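Local structure of proton-dependent oligopeptide transporter family protein (Xanthomonas campestris, 6EI3) at residues D44-M55 with D307-L315; W378-D389 with L469-A480. The protein probably carries small peptides across the bacterial membrane by coupling their passage to proton movement, as a member of the major facilitator superfamily. All coordinates share one frame; numbering follows the deposited sequence.

How the contacts relate
Both contacts are largely buried, but contact 1 lies deeper, its centre about 14 Å from the centre of the chain against about 24 Å for contact 2. Contact 1 joins segments from the two halves of the sequence through polar groups: a histidine, a lysine, hydroxyls and a water. Contact 2 pairs two helices of the second half and is mostly apolar and aromatic, with polar bonds gathered at one end, where D389 is exposed. They share no residues but touch: the W313 indole meets that of W378, and Q308 reaches both W378 and F479. Monoglyceride molecules lie against 44-55 in contact 1 and against both helices in contact 2.

Contact 1 (D44-M55 with D307-L315); sequences DAEAKHILHSFM and DQKASTWVL. With 78M ((2S)-2,3-dihydroxypropyl(7Z)-pentadec-7-enoate), chain G.
With CG anti to its carbonyl carbon (chi1 -67°), H52 carries its imidazole across to 307-315, and chi1 of 65° turns S311 OG to meet it, between that serine's own backbone N and carbonyl carbon. H52 NE2 and S311 OG hydrogen-bond at 2.7 Å, at the ring edge and near its plane, with an angle of 151°; either could donate. L51 CD1 lies over the centre of one face of the ring. One turn away, the extended K48 chain passes obliquely over T312, its CE 3.1 Å from T312 OG1. K48 NZ gives a hydrogen bond to a water at 2.8 Å, and this water donates to Q308 OE1 at 2.7 Å. The same oxygen takes the T312 hydroxyl, OG1 to OE1 2.7 Å, in the carbonyl plane and on a lone pair. Two donors thus grip OE1, while NE2 bonds the S304 carbonyl, which fixes the amide's rotation. At both ends a methyl group touches a carboxylate oxygen in van der Waals contact: L315 CD2 is 3.7 Å from D44 OD1, the two side chains sliding past each other in opposite directions, and M55 CE is 3.7 Å from D307 OD1. D307 OD2 bonds N445, which also bonds H52 ND1; a buried histidine and aspartate so joined would suit a proton-coupled transporter. The break between helices 281-306 and 312-317 here lies against helix 40-60. Helix 430-456 supplies N445 and V448, helices 4-22 and 25-30 pack against L51, and a monoglyceride lies along I50 and F54 on the far flank of helix 40-60.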
loop_
_atom_site.group_PDB
_atom_site.type_symbol
_atom_site.label_atom_id
_atom_site.label_comp_id
_atom_site.label_asym_id
_atom_site.label_seq_id
_atom_site.Cartn_x
_atom_site.Cartn_y
_atom_site.Cartn_z
ATOM N N ASP A 44 21.270 3.463 -6.740
ATOM C CA ASP A 44 20.330 2.494 -6.154
ATOM C C ASP A 44 19.343 3.242 -5.261
ATOM O O ASP A 44 18.145 2.977 -5.318
ATOM C CB ASP A 44 21.059 1.438 -5.294
ATOM C CG ASP A 44 21.831 0.391 -6.058
ATOM O OD1 ASP A 44 21.622 0.277 -7.280
ATOM O OD2 ASP A 44 22.654 -0.317 -5.428
ATOM N N ALA A 45 19.864 4.159 -4.415
ATOM C CA ALA A 45 19.039 4.965 -3.510
ATOM C C ALA A 45 18.080 5.859 -4.308
ATOM O O ALA A 45 16.901 5.947 -3.967
ATOM C CB ALA A 45 19.923 5.810 -2.610
ATOM N N GLU A 46 18.584 6.505 -5.380
ATOM C CA GLU A 46 17.775 7.359 -6.240
ATOM C C GLU A 46 16.647 6.582 -6.919
ATOM O O GLU A 46 15.520 7.073 -6.935
ATOM C CB GLU A 46 18.635 8.095 -7.258
ATOM C CG GLU A 46 17.891 9.200 -7.996
ATOM C CD GLU A 46 18.701 9.915 -9.056
ATOM O OE1 GLU A 46 19.870 9.533 -9.285
ATOM O OE2 GLU A 46 18.170 10.880 -9.646
ATOM N N ALA A 47 16.927 5.365 -7.446
ATOM C CA ALA A 47 15.889 4.553 -8.088
ATOM C C ALA A 47 14.840 4.141 -7.067
ATOM O O ALA A 47 13.657 4.239 -7.372
ATOM C CB ALA A 47 16.489 3.326 -8.774
ATOM N N LYS A 48 15.259 3.783 -5.819
ATOM C CA LYS A 48 14.324 3.417 -4.733
ATOM C C LYS A 48 13.462 4.641 -4.370
ATOM O O LYS A 48 12.261 4.504 -4.143
ATOM C CB LYS A 48 15.079 2.976 -3.476
ATOM C CG LYS A 48 15.751 1.630 -3.578
ATOM C CD LYS A 48 16.505 1.365 -2.288
ATOM C CE LYS A 48 17.488 0.243 -2.448
ATOM N NZ LYS A 48 18.171 -0.040 -1.156
ATOM N N HIS A 49 14.093 5.830 -4.324
ATOM C CA HIS A 49 13.427 7.079 -3.967
ATOM C C HIS A 49 12.263 7.342 -4.884
ATOM O O HIS A 49 11.184 7.619 -4.393
ATOM C CB HIS A 49 14.402 8.266 -3.959
ATOM C CG HIS A 49 13.922 9.374 -3.084
ATOM N ND1 HIS A 49 14.163 9.371 -1.711
ATOM C CD2 HIS A 49 13.131 10.428 -3.388
ATOM C CE1 HIS A 49 13.551 10.445 -1.241
ATOM N NE2 HIS A 49 12.903 11.102 -2.210
ATOM N N ILE A 50 12.464 7.185 -6.209
ATOM C CA ILE A 50 11.423 7.367 -7.213
ATOM C C ILE A 50 10.272 6.339 -7.064
ATOM O O ILE A 50 9.098 6.721 -7.097
ATOM C CB ILE A 50 12.054 7.357 -8.640
ATOM C CG1 ILE A 50 13.024 8.544 -8.818
ATOM C CG2 ILE A 50 10.962 7.368 -9.733
ATOM C CD1 ILE A 50 14.103 8.362 -9.909
ATOM N N LEU A 51 10.606 5.044 -6.969
ATOM C CA LEU A 51 9.617 3.962 -6.856
ATOM C C LEU A 51 8.746 4.145 -5.602
ATOM O O LEU A 51 7.515 4.072 -5.673
ATOM C CB LEU A 51 10.375 2.606 -6.824
ATOM C CG LEU A 51 9.599 1.253 -6.807
ATOM C CD1 LEU A 51 9.077 0.897 -5.401
ATOM C CD2 LEU A 51 8.507 1.168 -7.871
ATOM N N HIS A 52 9.396 4.354 -4.454
ATOM C CA HIS A 52 8.695 4.481 -3.190
ATOM C C HIS A 52 7.937 5.816 -3.096
ATOM O O HIS A 52 6.874 5.836 -2.478
ATOM C CB HIS A 52 9.659 4.206 -2.017
ATOM C CG HIS A 52 10.085 2.770 -2.012
ATOM N ND1 HIS A 52 9.221 1.762 -1.599
ATOM C CD2 HIS A 52 11.245 2.205 -2.419
ATOM C CE1 HIS A 52 9.858 0.624 -1.819
ATOM N NE2 HIS A 52 11.089 0.840 -2.276
ATOM N N SER A 53 8.408 6.891 -3.783
ATOM C CA SER A 53 7.652 8.163 -3.852
ATOM C C SER A 53 6.374 7.936 -4.685
ATOM O O SER A 53 5.303 8.432 -4.330
ATOM C CB SER A 53 8.490 9.271 -4.497
ATOM O OG SER A 53 9.515 9.639 -3.599
ATOM N N PHE A 54 6.504 7.197 -5.792
ATOM C CA PHE A 54 5.391 6.790 -6.663
ATOM C C PHE A 54 4.331 5.979 -5.851
ATOM O O PHE A 54 3.142 6.278 -5.932
ATOM C CB PHE A 54 5.928 5.948 -7.845
ATOM C CG PHE A 54 4.859 5.316 -8.695
ATOM C CD1 PHE A 54 4.148 6.073 -9.625
ATOM C CD2 PHE A 54 4.561 3.965 -8.574
ATOM C CE1 PHE A 54 3.156 5.485 -10.416
ATOM C CE2 PHE A 54 3.552 3.381 -9.345
ATOM C CZ PHE A 54 2.856 4.142 -10.257
ATOM N N MET A 55 4.779 4.952 -5.081
ATOM C CA MET A 55 3.916 4.138 -4.208
ATOM C C MET A 55 3.194 5.027 -3.172
ATOM O O MET A 55 2.010 4.825 -2.897
ATOM C CB MET A 55 4.720 3.025 -3.528
ATOM C CG MET A 55 5.147 1.900 -4.503
ATOM S SD MET A 55 3.758 1.219 -5.470
ATOM C CE MET A 55 2.892 0.359 -4.192
ATOM N N ASP A 307 6.905 -3.633 -0.033
ATOM C CA ASP A 307 7.008 -2.849 -1.279
ATOM C C ASP A 307 8.433 -2.791 -1.883
ATOM O O ASP A 307 8.583 -2.505 -3.069
ATOM C CB ASP A 307 6.393 -1.447 -1.103
ATOM C CG ASP A 307 4.860 -1.510 -1.207
ATOM O OD1 ASP A 307 4.350 -2.275 -2.064
ATOM O OD2 ASP A 307 4.176 -0.811 -0.423
ATOM N N GLN A 308 9.455 -3.149 -1.098
ATOM C CA GLN A 308 10.843 -3.192 -1.566
ATOM C C GLN A 308 11.157 -4.410 -2.467
ATOM O O GLN A 308 12.240 -4.477 -3.032
ATOM C CB GLN A 308 11.808 -3.094 -0.393
ATOM C CG GLN A 308 11.923 -1.697 0.184
ATOM C CD GLN A 308 12.984 -1.682 1.249
ATOM O OE1 GLN A 308 14.190 -1.618 0.960
ATOM N NE2 GLN A 308 12.566 -1.848 2.496
ATOM N N LYS A 309 10.204 -5.326 -2.673
ATOM C CA LYS A 309 10.442 -6.429 -3.619
ATOM C C LYS A 309 10.551 -5.894 -5.078
ATOM O O LYS A 309 11.187 -6.526 -5.940
ATOM C CB LYS A 309 9.401 -7.552 -3.475
ATOM C CG LYS A 309 7.990 -7.156 -3.804
ATOM C CD LYS A 309 6.983 -8.155 -3.232
ATOM C CE LYS A 309 5.608 -7.909 -3.800
ATOM N NZ LYS A 309 5.127 -6.532 -3.525
ATOM N N ALA A 310 9.976 -4.699 -5.317
ATOM C CA ALA A 310 9.998 -4.070 -6.632
ATOM C C ALA A 310 11.187 -3.098 -6.761
ATOM O O ALA A 310 11.371 -2.499 -7.806
ATOM C CB ALA A 310 8.662 -3.349 -6.894
ATOM N N SER A 311 11.991 -2.947 -5.704
ATOM C CA SER A 311 13.094 -2.010 -5.759
ATOM C C SER A 311 14.393 -2.667 -5.283
ATOM O O SER A 311 15.135 -3.196 -6.106
ATOM C CB SER A 311 12.744 -0.733 -4.994
ATOM O OG SER A 311 12.577 -0.964 -3.604
ATOM N N THR A 312 14.619 -2.711 -3.964
ATOM C CA THR A 312 15.776 -3.340 -3.347
ATOM C C THR A 312 16.001 -4.797 -3.846
ATOM O O THR A 312 17.133 -5.159 -4.153
ATOM C CB THR A 312 15.615 -3.288 -1.821
ATOM O OG1 THR A 312 15.464 -1.922 -1.393
ATOM C CG2 THR A 312 16.773 -3.947 -1.096
ATOM N N TRP A 313 14.939 -5.625 -3.907
ATOM C CA TRP A 313 15.131 -7.020 -4.346
ATOM C C TRP A 313 15.460 -7.123 -5.828
ATOM O O TRP A 313 16.231 -7.998 -6.225
ATOM C CB TRP A 313 13.927 -7.887 -4.017
ATOM C CG TRP A 313 13.690 -8.117 -2.546
ATOM C CD1 TRP A 313 14.174 -7.389 -1.498
ATOM C CD2 TRP A 313 12.833 -9.118 -1.981
ATOM N NE1 TRP A 313 13.719 -7.915 -0.307
ATOM C CE2 TRP A 313 12.874 -8.964 -0.577
ATOM C CE3 TRP A 313 12.083 -10.172 -2.525
ATOM C CZ2 TRP A 313 12.168 -9.807 0.289
ATOM C CZ3 TRP A 313 11.392 -11.021 -1.670
ATOM C CH2 TRP A 313 11.454 -10.849 -0.278
ATOM N N VAL A 314 14.878 -6.244 -6.646
ATOM C CA VAL A 314 15.183 -6.228 -8.092
ATOM C C VAL A 314 16.652 -5.886 -8.295
ATOM O O VAL A 314 17.341 -6.561 -9.072
ATOM C CB VAL A 314 14.239 -5.300 -8.914
ATOM C CG1 VAL A 314 14.765 -5.098 -10.330
ATOM C CG2 VAL A 314 12.814 -5.853 -8.947
ATOM N N LEU A 315 17.138 -4.853 -7.574
ATOM C CA LEU A 315 18.527 -4.390 -7.644
ATOM C C LEU A 315 19.484 -5.493 -7.221
ATOM O O LEU A 315 20.564 -5.599 -7.778
ATOM C CB LEU A 315 18.723 -3.130 -6.790
ATOM C CG LEU A 315 18.001 -1.881 -7.305
ATOM C CD1 LEU A 315 17.963 -0.777 -6.250
ATOM C CD2 LEU A 315 18.575 -1.397 -8.677
HETATM O O21 78M G . 16.474 12.819 -5.174
HETATM C C20 78M G . 15.810 13.607 -6.154
HETATM C C18 78M G . 14.743 12.798 -6.855
HETATM O O19 78M G . 15.343 11.864 -7.758
HETATM C C17 78M G . 13.743 13.655 -7.600
HETATM O O2 78M G . 12.419 13.190 -7.230
HETATM C C1 78M G . 11.822 12.272 -8.002
HETATM O O1 78M G . 12.361 11.705 -8.912
HETATM C C2 78M G . 10.412 12.022 -7.560
HETATM C C3 78M G . 9.450 11.678 -8.688
HETATM C C4 78M G . 8.366 10.731 -8.220
HETATM C C5 78M G . 7.130 10.693 -9.091
HETATM C C6 78M G . 5.900 10.141 -8.374
HETATM C C7 78M G . 5.191 11.168 -7.551
HETATM C C8 78M G . 4.087 10.988 -6.851
HETATM C C9 78M G . 3.371 12.030 -6.050
HETATM C C10 78M G . 3.664 11.957 -4.559
HETATM C C11 78M G . 2.641 12.680 -3.696
HETATM C C12 78M G . 2.944 12.574 -2.218
HETATM C C13 78M G . 1.824 12.989 -1.286
HETATM C C15 78M G . 1.133 13.234 1.132
HETATM C C14 78M G . 2.128 12.657 0.160
HETATM O O HOH W 1 16.468 -0.145 1.110
#

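Contact 2 (W378-D389 with L469-A480); sequences WIAVGAIQVAMD and LSEAAFLMFFFA. With 78M ((2S)-2,3-dihydroxypropyl(7Z)-pentadec-7-enoate), chain F; 78M ((2S)-2,3-dihydroxypropyl(7Z)-pentadec-7-enoate), chain Q.
M476 and F477 push as knobs into holes of helix 378-389, the packing of an antiparallel helix pair in this all-helical transporter fold; the axes come within 8.1 Å and cross at -164°. M476 sits among W378, V381, G382 and Q385, its SD 3.6 Å from Q385 CB. F477 sits among I379, G382, A383 and V386. Aromatic contacts follow. G382, with no side chain, lets its CA lie over the F477 face in a CH-pi contact, 4.1 Å from the ring centroid, while V386 CG2 meets the ring edge. F479 CB makes a second CH-pi contact over the W378 six-membered ring, and M476 O approaches the edge of that indole. Among aliphatic groups, A480 CB fits between W378 CB and I379 CD1, and V386 CG2 meets L469 CD2. A monoglyceride chain runs against A383, V386 and F477, and another along A380 and A387. Outside the pair, Q316 bonds Q385 OE1. Polar bonds close the exposed end. The Q385 chain bends at chi2 (61°), bringing NE2 to D389 OD1 at 3.0 Å. S470 is the N-cap of helix 471-495: its OG accepts from A473 N and donates to D389 OD2 at 2.8 Å, from above the carboxylate plane.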
loop_
_atom_site.group_PDB
_atom_site.type_symbol
_atom_site.label_atom_id
_atom_site.label_comp_id
_atom_site.label_asym_id
_atom_site.label_seq_id
_atom_site.Cartn_x
_atom_site.Cartn_y
_atom_site.Cartn_z
ATOM N N TRP A 378 13.705 -10.976 5.271
ATOM C CA TRP A 378 14.789 -10.011 5.147
ATOM C C TRP A 378 16.100 -10.522 5.773
ATOM O O TRP A 378 17.158 -10.094 5.323
ATOM C CB TRP A 378 14.342 -8.635 5.648
ATOM C CG TRP A 378 13.532 -7.938 4.585
ATOM C CD1 TRP A 378 12.278 -8.272 4.158
ATOM C CD2 TRP A 378 14.000 -6.912 3.695
ATOM N NE1 TRP A 378 11.925 -7.500 3.074
ATOM C CE2 TRP A 378 12.951 -6.629 2.793
ATOM C CE3 TRP A 378 15.205 -6.201 3.575
ATOM C CZ2 TRP A 378 13.048 -5.628 1.823
ATOM C CZ3 TRP A 378 15.302 -5.202 2.616
ATOM C CH2 TRP A 378 14.246 -4.954 1.723
ATOM N N ILE A 379 16.046 -11.514 6.710
ATOM C CA ILE A 379 17.271 -12.168 7.209
ATOM C C ILE A 379 17.849 -12.983 6.016
ATOM O O ILE A 379 19.051 -12.916 5.756
ATOM C CB ILE A 379 17.069 -13.052 8.485
ATOM C CG1 ILE A 379 16.728 -12.211 9.754
ATOM C CG2 ILE A 379 18.292 -13.999 8.736
ATOM C CD1 ILE A 379 17.881 -11.248 10.293
ATOM N N ALA A 380 16.973 -13.703 5.282
ATOM C CA ALA A 380 17.326 -14.482 4.100
ATOM C C ALA A 380 17.885 -13.586 2.977
ATOM O O ALA A 380 18.927 -13.934 2.430
ATOM C CB ALA A 380 16.126 -15.266 3.604
ATOM N N VAL A 381 17.240 -12.420 2.670
ATOM C CA VAL A 381 17.738 -11.466 1.640
ATOM C C VAL A 381 19.146 -10.953 1.990
ATOM O O VAL A 381 19.995 -10.826 1.100
ATOM C CB VAL A 381 16.785 -10.269 1.322
ATOM C CG1 VAL A 381 17.306 -9.439 0.141
ATOM C CG2 VAL A 381 15.397 -10.763 0.992
ATOM N N GLY A 382 19.346 -10.622 3.264
ATOM C CA GLY A 382 20.614 -10.115 3.768
ATOM C C GLY A 382 21.716 -11.156 3.703
ATOM O O GLY A 382 22.842 -10.843 3.299
ATOM N N ALA A 383 21.384 -12.414 4.078
ATOM C CA ALA A 383 22.315 -13.551 4.051
ATOM C C ALA A 383 22.727 -13.864 2.600
ATOM O O ALA A 383 23.886 -14.182 2.341
ATOM C CB ALA A 383 21.681 -14.766 4.717
ATOM N N ILE A 384 21.796 -13.686 1.649
ATOM C CA ILE A 384 22.087 -13.862 0.233
ATOM C C ILE A 384 23.069 -12.763 -0.206
ATOM O O ILE A 384 24.075 -13.062 -0.862
ATOM C CB ILE A 384 20.793 -13.893 -0.600
ATOM C CG1 ILE A 384 20.073 -15.250 -0.422
ATOM C CG2 ILE A 384 21.081 -13.585 -2.085
ATOM C CD1 ILE A 384 18.540 -15.166 -0.645
ATOM N N GLN A 385 22.811 -11.514 0.217
ATOM C CA GLN A 385 23.677 -10.383 -0.097
ATOM C C GLN A 385 25.078 -10.587 0.452
ATOM O O GLN A 385 26.017 -10.295 -0.263
ATOM C CB GLN A 385 23.095 -9.058 0.434
ATOM C CG GLN A 385 23.760 -7.800 -0.149
ATOM C CD GLN A 385 23.625 -7.703 -1.656
ATOM O OE1 GLN A 385 22.538 -7.851 -2.211
ATOM N NE2 GLN A 385 24.738 -7.495 -2.353
ATOM N N VAL A 386 25.214 -11.075 1.711
ATOM C CA VAL A 386 26.517 -11.318 2.367
ATOM C C VAL A 386 27.325 -12.368 1.573
ATOM O O VAL A 386 28.531 -12.201 1.431
ATOM C CB VAL A 386 26.372 -11.664 3.880
ATOM C CG1 VAL A 386 27.683 -12.165 4.479
ATOM C CG2 VAL A 386 25.852 -10.468 4.671
ATOM N N ALA A 387 26.650 -13.412 1.029
ATOM C CA ALA A 387 27.298 -14.435 0.196
ATOM C C ALA A 387 27.784 -13.783 -1.103
ATOM O O ALA A 387 28.929 -13.992 -1.487
ATOM C CB ALA A 387 26.334 -15.578 -0.103
ATOM N N MET A 388 26.965 -12.903 -1.698
ATOM C CA MET A 388 27.298 -12.157 -2.925
ATOM C C MET A 388 28.485 -11.207 -2.680
ATOM O O MET A 388 29.426 -11.195 -3.473
ATOM C CB MET A 388 26.078 -11.365 -3.444
ATOM C CG MET A 388 25.041 -12.212 -4.194
ATOM S SD MET A 388 23.420 -11.380 -4.356
ATOM C CE MET A 388 23.791 -10.176 -5.572
ATOM N N ASP A 389 28.455 -10.444 -1.567
ATOM C CA ASP A 389 29.515 -9.503 -1.202
ATOM C C ASP A 389 30.882 -10.194 -0.998
ATOM O O ASP A 389 31.911 -9.595 -1.291
ATOM C CB ASP A 389 29.110 -8.660 0.027
ATOM C CG ASP A 389 27.870 -7.784 -0.166
ATOM O OD1 ASP A 389 27.574 -7.406 -1.324
ATOM O OD2 ASP A 389 27.213 -7.457 0.842
ATOM N N LEU A 469 29.887 -5.027 6.222
ATOM C CA LEU A 469 28.779 -5.226 5.285
ATOM C C LEU A 469 28.705 -4.111 4.243
ATOM O O LEU A 469 29.013 -2.957 4.546
ATOM C CB LEU A 469 27.432 -5.273 6.045
ATOM C CG LEU A 469 27.296 -6.177 7.282
ATOM C CD1 LEU A 469 26.095 -5.768 8.111
ATOM C CD2 LEU A 469 27.197 -7.646 6.898
ATOM N N SER A 470 28.199 -4.440 3.035
ATOM C CA SER A 470 27.943 -3.457 1.988
ATOM C C SER A 470 26.720 -2.638 2.457
ATOM O O SER A 470 26.055 -3.040 3.415
ATOM C CB SER A 470 27.632 -4.150 0.665
ATOM O OG SER A 470 26.386 -4.837 0.691
ATOM N N GLU A 471 26.437 -1.501 1.797
ATOM C CA GLU A 471 25.289 -0.641 2.096
ATOM C C GLU A 471 23.975 -1.433 1.921
ATOM O O GLU A 471 23.105 -1.379 2.793
ATOM C CB GLU A 471 25.321 0.608 1.202
ATOM C CG GLU A 471 24.481 1.760 1.716
ATOM C CD GLU A 471 24.604 3.028 0.895
ATOM O OE1 GLU A 471 23.615 3.394 0.225
ATOM O OE2 GLU A 471 25.682 3.662 0.925
ATOM N N ALA A 472 23.859 -2.204 0.824
ATOM C CA ALA A 472 22.690 -3.046 0.560
ATOM C C ALA A 472 22.487 -4.065 1.709
ATOM O O ALA A 472 21.403 -4.099 2.270
ATOM C CB ALA A 472 22.838 -3.759 -0.776
ATOM N N ALA A 473 23.549 -4.816 2.103
ATOM C CA ALA A 473 23.508 -5.827 3.170
ATOM C C ALA A 473 23.158 -5.214 4.523
ATOM O O ALA A 473 22.344 -5.785 5.248
ATOM C CB ALA A 473 24.829 -6.596 3.246
ATOM N N PHE A 474 23.728 -4.030 4.841
ATOM C CA PHE A 474 23.415 -3.313 6.079
ATOM C C PHE A 474 21.905 -2.971 6.125
ATOM O O PHE A 474 21.258 -3.223 7.132
ATOM C CB PHE A 474 24.253 -2.030 6.186
ATOM C CG PHE A 474 23.984 -1.222 7.435
ATOM C CD1 PHE A 474 24.674 -1.484 8.614
ATOM C CD2 PHE A 474 23.027 -0.209 7.439
ATOM C CE1 PHE A 474 24.413 -0.746 9.771
ATOM C CE2 PHE A 474 22.767 0.526 8.597
ATOM C CZ PHE A 474 23.456 0.247 9.757
ATOM N N LEU A 475 21.376 -2.370 5.044
ATOM C CA LEU A 475 19.973 -1.978 4.904
ATOM C C LEU A 475 19.033 -3.169 5.012
ATOM O O LEU A 475 17.989 -3.048 5.637
ATOM C CB LEU A 475 19.731 -1.219 3.585
ATOM C CG LEU A 475 20.110 0.264 3.566
ATOM C CD1 LEU A 475 20.124 0.794 2.120
ATOM C CD2 LEU A 475 19.147 1.102 4.418
ATOM N N MET A 476 19.421 -4.326 4.442
ATOM C CA MET A 476 18.612 -5.542 4.504
ATOM C C MET A 476 18.459 -6.029 5.940
ATOM O O MET A 476 17.332 -6.258 6.389
ATOM C CB MET A 476 19.153 -6.626 3.574
ATOM C CG MET A 476 18.963 -6.288 2.120
ATOM S SD MET A 476 20.134 -7.183 1.100
ATOM C CE MET A 476 19.721 -6.476 -0.521
ATOM N N PHE A 477 19.568 -6.069 6.688
ATOM C CA PHE A 477 19.565 -6.457 8.111
ATOM C C PHE A 477 18.848 -5.437 8.977
ATOM O O PHE A 477 18.144 -5.824 9.901
ATOM C CB PHE A 477 20.986 -6.746 8.612
ATOM C CG PHE A 477 21.534 -8.032 8.031
ATOM C CD1 PHE A 477 20.787 -9.209 8.067
ATOM C CD2 PHE A 477 22.807 -8.075 7.478
ATOM C CE1 PHE A 477 21.295 -10.396 7.548
ATOM C CE2 PHE A 477 23.307 -9.262 6.938
ATOM C CZ PHE A 477 22.546 -10.414 6.969
ATOM N N PHE A 478 18.956 -4.150 8.625
ATOM C CA PHE A 478 18.230 -3.073 9.303
ATOM C C PHE A 478 16.706 -3.296 9.168
ATOM O O PHE A 478 15.993 -3.212 10.167
ATOM C CB PHE A 478 18.617 -1.692 8.739
ATOM C CG PHE A 478 17.691 -0.599 9.226
ATOM C CD1 PHE A 478 17.827 -0.066 10.504
ATOM C CD2 PHE A 478 16.656 -0.129 8.419
ATOM C CE1 PHE A 478 16.944 0.919 10.966
ATOM C CE2 PHE A 478 15.785 0.867 8.875
ATOM C CZ PHE A 478 15.917 1.367 10.152
ATOM N N PHE A 479 16.209 -3.552 7.936
ATOM C CA PHE A 479 14.776 -3.771 7.750
ATOM C C PHE A 479 14.266 -5.015 8.473
ATOM O O PHE A 479 13.174 -4.944 9.035
ATOM C CB PHE A 479 14.372 -3.752 6.273
ATOM C CG PHE A 479 14.326 -2.318 5.789
ATOM C CD1 PHE A 479 13.289 -1.471 6.170
ATOM C CD2 PHE A 479 15.304 -1.823 4.930
ATOM C CE1 PHE A 479 13.248 -0.147 5.724
ATOM C CE2 PHE A 479 15.252 -0.504 4.469
ATOM C CZ PHE A 479 14.233 0.328 4.878
ATOM N N ALA A 480 15.067 -6.114 8.524
ATOM C CA ALA A 480 14.742 -7.333 9.280
ATOM C C ALA A 480 14.561 -7.000 10.765
ATOM O O ALA A 480 13.570 -7.423 11.367
ATOM C CB ALA A 480 15.859 -8.354 9.137
HETATM O O21 78M F . 26.849 -20.229 -1.055
HETATM C C20 78M F . 26.242 -19.386 -0.086
HETATM C C18 78M F . 25.433 -20.200 0.896
HETATM O O19 78M F . 24.362 -20.872 0.230
HETATM C C17 78M F . 24.936 -19.393 2.077
HETATM O O2 78M F . 23.783 -18.601 1.696
HETATM C C1 78M F . 22.574 -19.031 2.083
HETATM O O1 78M F . 22.349 -20.155 2.456
HETATM C C2 78M F . 21.552 -17.933 2.010
HETATM C C3 78M F . 20.137 -18.384 2.364
HETATM C C4 78M F . 19.539 -17.640 3.546
HETATM C C5 78M F . 19.613 -18.365 4.880
HETATM C C6 78M F . 19.157 -17.509 6.063
HETATM C C7 78M F . 17.958 -18.051 6.772
HETATM C C8 78M F . 16.692 -17.797 6.488
HETATM C C9 78M F . 15.486 -18.338 7.198
HETATM C C10 78M F . 15.294 -19.851 7.029
HETATM C C11 78M F . 14.440 -20.499 8.112
HETATM C C12 78M F . 12.940 -20.442 7.869
HETATM C C13 78M F . 12.109 -20.809 9.085
HETATM C C15 78M F . 9.819 -21.208 10.061
HETATM C C14 78M F . 10.615 -20.862 8.824
HETATM C C8 78M Q . 25.267 -14.248 6.793
HETATM C C9 78M Q . 24.150 -14.812 7.611
HETATM C C10 78M Q . 23.551 -13.797 8.584
HETATM C C11 78M Q . 22.513 -14.389 9.528
HETATM C C12 78M Q . 22.128 -13.490 10.694
HETATM C C13 78M Q . 21.219 -14.155 11.719
HETATM C C15 78M Q . 19.926 -13.942 13.881
HETATM C C14 78M Q . 20.800 -13.244 12.864
#